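Local structure of antisigma-factor antagonist, STAS (Rhodobacter sphaeroides, 3OIZ) at residues A[38-49]-A[68-79]. The protein is probably a SulP-like membrane transporter of sulfate or related anions, of which this chain is the STAS domain, a likely regulatory module. Numbering follows the deposited sequence.
Sequences FDFREALDRVVI and AVLKFRREGAEV
Arg46 and Val47 pair in parallel with Glu78 and Val79: Glu78 N donates to Asp45 O (2.9 Å), and Glu78 O accepts from Val47 N. The axis of helix 68-74 runs back antiparallel, 9.5 Å from that of strand 46-49. Between helix and strand lies the ring of Phe72, a flat group that can fill a space walled on both faces. Over its centre comes the edge of Phe40, edge-to-face with planes at 57°; on the opposite face the CG1 methyl of Val47, branched at CB, lies 4.0 Å from the centroid of the Phe72 ring. Phe38 CD1 meets this ring at its edge, 3.6 Å from Phe72 CE2. An alanine in place of Phe72 would probably leave the Phe40 edge and the Val47 methyls without their common partner and open a gap beneath the strand. Phe40 also takes Lys71 CE over one face, 3.8 Å from the Phe40 centroid; the long aliphatic chain suits a partly exposed ring. A methyl suffices at Ala77, whose CB lies 3.9 Å from Val47 CG2. Just past the helix, Gly76 forms a Schellman motif; at its positive phi a side chain would press on the preceding carbonyl oxygen. A water bridges Leu44 O and Glu75 O. Arg46 lies alongside Glu78, but its NE pairs with Glu17 on the neighbouring strand. This is the helix-on-sheet core of the STAS fold, where helix 59-74 crosses over between parallel strands 46-51 and 78-82 as a beta-alpha-beta unit.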
ATOM      1  N   PHE A  38      -4.878  -5.772  -0.165  1.00 27.32           N
ATOM      2  CA  PHE A  38      -5.768  -4.676  -0.599  1.00 27.12           C
ATOM      3  C   PHE A  38      -7.059  -5.213  -1.245  1.00 28.37           C
ATOM      4  O   PHE A  38      -7.048  -6.211  -1.972  1.00 29.58           O
ATOM      5  CB  PHE A  38      -5.022  -3.761  -1.592  1.00 26.50           C
ATOM      6  CG  PHE A  38      -3.779  -3.166  -1.020  1.00 24.83           C
ATOM      7  CD1 PHE A  38      -3.844  -1.989  -0.277  1.00 21.93           C
ATOM      8  CD2 PHE A  38      -2.537  -3.767  -1.228  1.00 27.13           C
ATOM      9  CE1 PHE A  38      -2.681  -1.423   0.288  1.00 24.47           C
ATOM     10  CE2 PHE A  38      -1.361  -3.224  -0.664  1.00 25.25           C
ATOM     11  CZ  PHE A  38      -1.422  -2.049   0.086  1.00 24.45           C
ATOM     12  N   ASP A  39      -8.168  -4.537  -0.999  1.00 28.01           N
ATOM     13  CA  ASP A  39      -9.418  -4.875  -1.669  1.00 29.08           C
ATOM     14  C   ASP A  39      -9.628  -3.866  -2.797  1.00 28.54           C
ATOM     15  O   ASP A  39     -10.209  -2.780  -2.593  1.00 29.15           O
ATOM     16  CB  ASP A  39     -10.576  -4.779  -0.676  1.00 29.72           C
ATOM     17  CG  ASP A  39     -11.937  -5.057  -1.324  1.00 33.40           C
ATOM     18  OD1 ASP A  39     -11.979  -5.392  -2.544  1.00 34.88           O
ATOM     19  OD2 ASP A  39     -12.980  -4.918  -0.616  1.00 38.41           O
ATOM     20  N   PHE A  40      -9.160  -4.220  -3.989  1.00 29.03           N
ATOM     21  CA  PHE A  40      -9.183  -3.301  -5.117  1.00 29.67           C
ATOM     22  C   PHE A  40     -10.600  -3.063  -5.642  1.00 30.92           C
ATOM     23  O   PHE A  40     -10.853  -2.052  -6.308  1.00 32.90           O
ATOM     24  CB  PHE A  40      -8.251  -3.811  -6.230  1.00 29.06           C
ATOM     25  CG  PHE A  40      -6.808  -3.894  -5.810  1.00 27.97           C
ATOM     26  CD1 PHE A  40      -6.072  -2.742  -5.494  1.00 26.26           C
ATOM     27  CD2 PHE A  40      -6.192  -5.128  -5.681  1.00 29.94           C
ATOM     28  CE1 PHE A  40      -4.739  -2.832  -5.071  1.00 24.85           C
ATOM     29  CE2 PHE A  40      -4.861  -5.226  -5.283  1.00 28.67           C
ATOM     30  CZ  PHE A  40      -4.133  -4.080  -4.977  1.00 25.81           C
ATOM     31  N   ARG A  41     -11.529  -3.949  -5.318  1.00 32.72           N
ATOM     32  CA  ARG A  41     -12.873  -3.852  -5.914  1.00 34.86           C
ATOM     33  C   ARG A  41     -13.855  -3.013  -5.114  1.00 34.10           C
ATOM     34  O   ARG A  41     -14.953  -2.740  -5.594  1.00 34.50           O
ATOM     35  CB  ARG A  41     -13.453  -5.244  -6.216  1.00 37.45           C
ATOM     36  CG  ARG A  41     -12.584  -6.043  -7.213  1.00 42.15           C
ATOM     37  CD  ARG A  41     -13.314  -7.235  -7.867  1.00 51.91           C
ATOM     38  NE  ARG A  41     -14.057  -8.124  -6.953  1.00 59.72           N
ATOM     39  CZ  ARG A  41     -13.655  -8.542  -5.745  1.00 62.39           C
ATOM     40  NH1 ARG A  41     -12.472  -8.187  -5.232  1.00 65.01           N
ATOM     41  NH2 ARG A  41     -14.453  -9.334  -5.033  1.00 64.39           N
ATOM     42  N   GLU A  42     -13.432  -2.539  -3.935  1.00 32.68           N
ATOM     43  CA  GLU A  42     -14.315  -1.749  -3.067  1.00 32.01           C
ATOM     44  C   GLU A  42     -14.709  -0.437  -3.769  1.00 32.01           C
ATOM     45  O   GLU A  42     -13.875   0.196  -4.441  1.00 31.81           O
ATOM     46  CB  GLU A  42     -13.603  -1.461  -1.742  1.00 30.68           C
ATOM     47  CG  GLU A  42     -14.530  -0.888  -0.669  1.00 32.20           C
ATOM     48  CD  GLU A  42     -13.854  -0.718   0.674  1.00 29.81           C
ATOM     49  OE1 GLU A  42     -12.607  -0.836   0.751  1.00 32.20           O
ATOM     50  OE2 GLU A  42     -14.587  -0.492   1.664  1.00 31.57           O
ATOM     51  N   ALA A  43     -15.978  -0.061  -3.638  1.00 31.71           N
ATOM     52  CA  ALA A  43     -16.463   1.210  -4.141  1.00 32.80           C
ATOM     53  C   ALA A  43     -15.937   2.354  -3.260  1.00 32.60           C
ATOM     54  O   ALA A  43     -16.502   2.609  -2.192  1.00 33.43           O
ATOM     55  CB  ALA A  43     -17.984   1.209  -4.118  1.00 33.36           C
ATOM     56  N   LEU A  44     -14.900   3.046  -3.733  1.00 32.14           N
ATOM     57  CA  LEU A  44     -14.247   4.113  -2.966  1.00 30.65           C
ATOM     58  C   LEU A  44     -14.055   5.355  -3.835  1.00 31.42           C
ATOM     59  O   LEU A  44     -13.797   5.249  -5.027  1.00 33.43           O
ATOM     60  CB  LEU A  44     -12.890   3.670  -2.417  1.00 30.23           C
ATOM     61  CG  LEU A  44     -12.934   2.562  -1.360  1.00 28.65           C
ATOM     62  CD1 LEU A  44     -11.528   2.077  -1.000  1.00 27.73           C
ATOM     63  CD2 LEU A  44     -13.679   3.059  -0.113  1.00 27.91           C
ATOM     64  N   ASP A  45     -14.146   6.529  -3.242  1.00 30.58           N
ATOM     65  CA  ASP A  45     -13.724   7.744  -3.961  1.00 31.22           C
ATOM     66  C   ASP A  45     -12.230   7.989  -3.786  1.00 30.05           C
ATOM     67  O   ASP A  45     -11.575   8.495  -4.684  1.00 30.49           O
ATOM     68  CB  ASP A  45     -14.496   8.939  -3.461  1.00 32.83           C
ATOM     69  CG  ASP A  45     -15.963   8.892  -3.856  1.00 36.30           C
ATOM     70  OD1 ASP A  45     -16.350   8.182  -4.822  1.00 39.86           O
ATOM     71  OD2 ASP A  45     -16.728   9.567  -3.176  1.00 40.46           O
ATOM     72  N   ARG A  46     -11.691   7.636  -2.619  1.00 28.67           N
ATOM     73  CA  ARG A  46     -10.283   7.949  -2.299  1.00 28.57           C
ATOM     74  C   ARG A  46      -9.650   6.800  -1.565  1.00 26.99           C
ATOM     75  O   ARG A  46     -10.297   6.136  -0.767  1.00 26.88           O
ATOM     76  CB  ARG A  46     -10.184   9.211  -1.440  1.00 29.15           C
ATOM     77  CG  ARG A  46     -10.612  10.461  -2.172  1.00 33.55           C
ATOM     78  CD  ARG A  46     -10.635  11.720  -1.262  1.00 39.19           C
ATOM     79  NE  ARG A  46     -11.363  11.523  -0.002  1.00 42.48           N
ATOM     80  CZ  ARG A  46     -12.686  11.554   0.120  1.00 43.24           C
ATOM     81  NH1 ARG A  46     -13.461  11.783  -0.946  1.00 45.52           N
ATOM     82  NH2 ARG A  46     -13.236  11.379   1.312  1.00 44.98           N
ATOM     83  N   VAL A  47      -8.365   6.578  -1.840  1.00 25.94           N
ATOM     84  CA  VAL A  47      -7.583   5.615  -1.108  1.00 24.54           C
ATOM     85  C   VAL A  47      -6.297   6.310  -0.710  1.00 24.57           C
ATOM     86  O   VAL A  47      -5.660   6.980  -1.535  1.00 24.52           O
ATOM     87  CB  VAL A  47      -7.279   4.346  -1.964  1.00 24.82           C
ATOM     88  CG1 VAL A  47      -6.278   3.434  -1.251  1.00 26.53           C
ATOM     89  CG2 VAL A  47      -8.571   3.604  -2.265  1.00 25.51           C
ATOM     90  N   VAL A  48      -5.893   6.130   0.539  1.00 24.42           N
ATOM     91  CA  VAL A  48      -4.567   6.562   0.980  1.00 24.59           C
ATOM     92  C   VAL A  48      -3.787   5.293   1.301  1.00 23.99           C
ATOM     93  O   VAL A  48      -4.295   4.420   2.015  1.00 24.49           O
ATOM     94  CB  VAL A  48      -4.674   7.439   2.234  1.00 25.51           C
ATOM     95  CG1 VAL A  48      -3.263   7.806   2.759  1.00 25.48           C
ATOM     96  CG2 VAL A  48      -5.523   8.670   1.931  1.00 28.61           C
ATOM     97  N   ILE A  49      -2.554   5.191   0.796  1.00 22.87           N
ATOM     98  CA  ILE A  49      -1.655   4.100   1.236  1.00 22.09           C
ATOM     99  C   ILE A  49      -0.510   4.728   2.006  1.00 21.99           C
ATOM    100  O   ILE A  49       0.338   5.434   1.431  1.00 23.16           O
ATOM    101  CB  ILE A  49      -1.159   3.242   0.063  1.00 22.20           C
ATOM    102  CG1 ILE A  49      -2.352   2.698  -0.764  1.00 21.72           C
ATOM    103  CG2 ILE A  49      -0.257   2.082   0.561  1.00 22.88           C
ATOM    104  CD1 ILE A  49      -1.874   1.907  -1.971  1.00 23.02           C
ATOM    105  N   ALA A  68      -0.282  -1.482  -6.881  1.00 20.96           N
ATOM    106  CA  ALA A  68      -1.445  -1.387  -6.004  1.00 21.66           C
ATOM    107  C   ALA A  68      -2.105  -0.020  -6.266  1.00 20.94           C
ATOM    108  O   ALA A  68      -3.346   0.084  -6.399  1.00 22.93           O
ATOM    109  CB  ALA A  68      -1.035  -1.496  -4.557  1.00 22.02           C
ATOM    110  N   VAL A  69      -1.280   1.034  -6.328  1.00 20.31           N
ATOM    111  CA  VAL A  69      -1.791   2.365  -6.660  1.00 20.27           C
ATOM    112  C   VAL A  69      -2.541   2.374  -8.005  1.00 22.01           C
ATOM    113  O   VAL A  69      -3.697   2.882  -8.093  1.00 22.41           O
ATOM    114  CB  VAL A  69      -0.659   3.408  -6.673  1.00 20.61           C
ATOM    115  CG1 VAL A  69      -1.181   4.748  -7.277  1.00 21.97           C
ATOM    116  CG2 VAL A  69      -0.114   3.622  -5.208  1.00 20.55           C
ATOM    117  N   LEU A  70      -1.901   1.824  -9.038  1.00 22.17           N
ATOM    118  CA  LEU A  70      -2.519   1.790 -10.356  1.00 23.17           C
ATOM    119  C   LEU A  70      -3.861   1.043 -10.325  1.00 23.67           C
ATOM    120  O   LEU A  70      -4.842   1.521 -10.914  1.00 24.72           O
ATOM    121  CB  LEU A  70      -1.574   1.115 -11.366  1.00 23.11           C
ATOM    122  CG  LEU A  70      -2.079   1.039 -12.810  1.00 25.72           C
ATOM    123  CD1 LEU A  70      -2.457   2.446 -13.314  1.00 29.99           C
ATOM    124  CD2 LEU A  70      -1.006   0.451 -13.679  1.00 28.30           C
ATOM    125  N   LYS A  71      -3.906  -0.103  -9.620  1.00 23.34           N
ATOM    126  CA  LYS A  71      -5.141  -0.895  -9.558  1.00 24.67           C
ATOM    127  C   LYS A  71      -6.297  -0.182  -8.876  1.00 24.45           C
ATOM    128  O   LYS A  71      -7.458  -0.271  -9.364  1.00 26.22           O
ATOM    129  CB  LYS A  71      -4.900  -2.270  -8.921  1.00 25.10           C
ATOM    130  CG  LYS A  71      -4.105  -3.194  -9.877  1.00 28.24           C
ATOM    131  CD  LYS A  71      -3.691  -4.513  -9.237  1.00 33.84           C
ATOM    132  CE  LYS A  71      -4.871  -5.322  -8.844  1.00 39.44           C
ATOM    133  NZ  LYS A  71      -5.026  -6.486  -9.749  1.00 45.49           N
ATOM    134  N   PHE A  72      -6.007   0.528  -7.776  1.00 23.99           N
ATOM    135  CA  PHE A  72      -7.023   1.414  -7.168  1.00 23.65           C
ATOM    136  C   PHE A  72      -7.462   2.517  -8.097  1.00 24.29           C
ATOM    137  O   PHE A  72      -8.674   2.778  -8.206  1.00 25.42           O
ATOM    138  CB  PHE A  72      -6.539   2.013  -5.850  1.00 23.03           C
ATOM    139  CG  PHE A  72      -6.650   1.070  -4.687  1.00 24.19           C
ATOM    140  CD1 PHE A  72      -7.903   0.582  -4.276  1.00 25.61           C
ATOM    141  CD2 PHE A  72      -5.536   0.718  -3.980  1.00 23.38           C
ATOM    142  CE1 PHE A  72      -8.005  -0.255  -3.158  1.00 24.82           C
ATOM    143  CE2 PHE A  72      -5.631  -0.143  -2.863  1.00 23.37           C
ATOM    144  CZ  PHE A  72      -6.849  -0.619  -2.459  1.00 25.58           C
ATOM    145  N   ARG A  73      -6.517   3.120  -8.821  1.00 23.36           N
ATOM    146  CA  ARG A  73      -6.888   4.191  -9.765  1.00 24.29           C
ATOM    147  C   ARG A  73      -7.777   3.677 -10.887  1.00 25.79           C
ATOM    148  O   ARG A  73      -8.730   4.344 -11.293  1.00 26.76           O
ATOM    149  CB  ARG A  73      -5.621   4.871 -10.321  1.00 23.38           C
ATOM    150  CG  ARG A  73      -4.942   5.762  -9.257  1.00 23.72           C
ATOM    151  CD  ARG A  73      -3.761   6.535  -9.841  1.00 26.11           C
ATOM    152  NE  ARG A  73      -3.241   7.475  -8.853  1.00 26.89           N
ATOM    153  CZ  ARG A  73      -1.953   7.774  -8.704  1.00 25.25           C
ATOM    154  NH1 ARG A  73      -1.020   7.214  -9.497  1.00 27.06           N
ATOM    155  NH2 ARG A  73      -1.587   8.615  -7.736  1.00 26.42           N
ATOM    156  N   ARG A  74      -7.491   2.477 -11.378  1.00 26.40           N
ATOM    157  CA  ARG A  74      -8.282   1.903 -12.466  1.00 29.69           C
ATOM    158  C   ARG A  74      -9.670   1.516 -12.023  1.00 30.36           C
ATOM    159  O   ARG A  74     -10.550   1.350 -12.860  1.00 30.65           O
ATOM    160  CB  ARG A  74      -7.604   0.662 -13.001  1.00 30.65           C
ATOM    161  CG  ARG A  74      -6.395   0.992 -13.767  1.00 34.87           C
ATOM    162  CD  ARG A  74      -5.740  -0.223 -14.275  1.00 41.58           C
ATOM    163  NE  ARG A  74      -4.888   0.140 -15.399  1.00 47.84           N
ATOM    164  CZ  ARG A  74      -3.852  -0.585 -15.808  1.00 50.76           C
ATOM    165  NH1 ARG A  74      -3.539  -1.715 -15.167  1.00 51.05           N
ATOM    166  NH2 ARG A  74      -3.124  -0.170 -16.843  1.00 51.60           N
ATOM    167  N   GLU A  75      -9.851   1.372 -10.715  1.00 30.60           N
ATOM    168  CA  GLU A  75     -11.158   1.058 -10.140  1.00 32.05           C
ATOM    169  C   GLU A  75     -11.921   2.344  -9.784  1.00 32.64           C
ATOM    170  O   GLU A  75     -13.051   2.284  -9.277  1.00 34.48           O
ATOM    171  CB  GLU A  75     -11.011   0.093  -8.958  1.00 32.63           C
ATOM    172  CG  GLU A  75     -10.768  -1.348  -9.373  1.00 33.45           C
ATOM    173  CD  GLU A  75     -12.054  -2.055  -9.863  1.00 38.73           C
ATOM    174  OE1 GLU A  75     -13.146  -1.472  -9.794  1.00 39.60           O
ATOM    175  OE2 GLU A  75     -11.990  -3.211 -10.298  1.00 43.95           O
ATOM    176  N   GLY A  76     -11.296   3.495 -10.031  1.00 32.32           N
ATOM    177  CA  GLY A  76     -11.976   4.806  -9.991  1.00 33.38           C
ATOM    178  C   GLY A  76     -11.591   5.735  -8.839  1.00 33.57           C
ATOM    179  O   GLY A  76     -12.078   6.885  -8.751  1.00 35.53           O
ATOM    180  N   ALA A  77     -10.713   5.271  -7.974  1.00 31.28           N
ATOM    181  CA  ALA A  77     -10.315   6.046  -6.788  1.00 29.46           C
ATOM    182  C   ALA A  77      -9.232   7.059  -7.099  1.00 29.24           C
ATOM    183  O   ALA A  77      -8.348   6.818  -7.939  1.00 29.78           O
ATOM    184  CB  ALA A  77      -9.817   5.101  -5.668  1.00 28.49           C
ATOM    185  N   GLU A  78      -9.278   8.181  -6.393  1.00 28.37           N
ATOM    186  CA  GLU A  78      -8.127   9.088  -6.301  1.00 28.28           C
ATOM    187  C   GLU A  78      -7.199   8.475  -5.245  1.00 26.65           C
ATOM    188  O   GLU A  78      -7.657   8.138  -4.172  1.00 27.10           O
ATOM    189  CB  GLU A  78      -8.614  10.446  -5.822  1.00 30.57           C
ATOM    190  CG  GLU A  78      -7.539  11.369  -5.360  1.00 37.73           C
ATOM    191  CD  GLU A  78      -8.109  12.636  -4.742  1.00 46.26           C
ATOM    192  OE1 GLU A  78      -9.257  13.008  -5.111  1.00 49.44           O
ATOM    193  OE2 GLU A  78      -7.415  13.237  -3.873  1.00 51.68           O
ATOM    194  N   VAL A  79      -5.925   8.304  -5.558  1.00 24.27           N
ATOM    195  CA  VAL A  79      -5.031   7.577  -4.665  1.00 23.65           C
ATOM    196  C   VAL A  79      -3.846   8.452  -4.320  1.00 24.70           C
ATOM    197  O   VAL A  79      -3.252   9.144  -5.208  1.00 24.60           O
ATOM    198  CB  VAL A  79      -4.498   6.266  -5.301  1.00 24.03           C
ATOM    199  CG1 VAL A  79      -3.608   5.504  -4.321  1.00 26.98           C
ATOM    200  CG2 VAL A  79      -5.662   5.364  -5.802  1.00 24.37           C
TER
HETATM  201  O   HOH W   1     -13.679   2.855  -6.837  1.00 38.50           O
HETATM  202  O   HOH W   2     -12.692   9.728  -6.954  1.00 56.83           O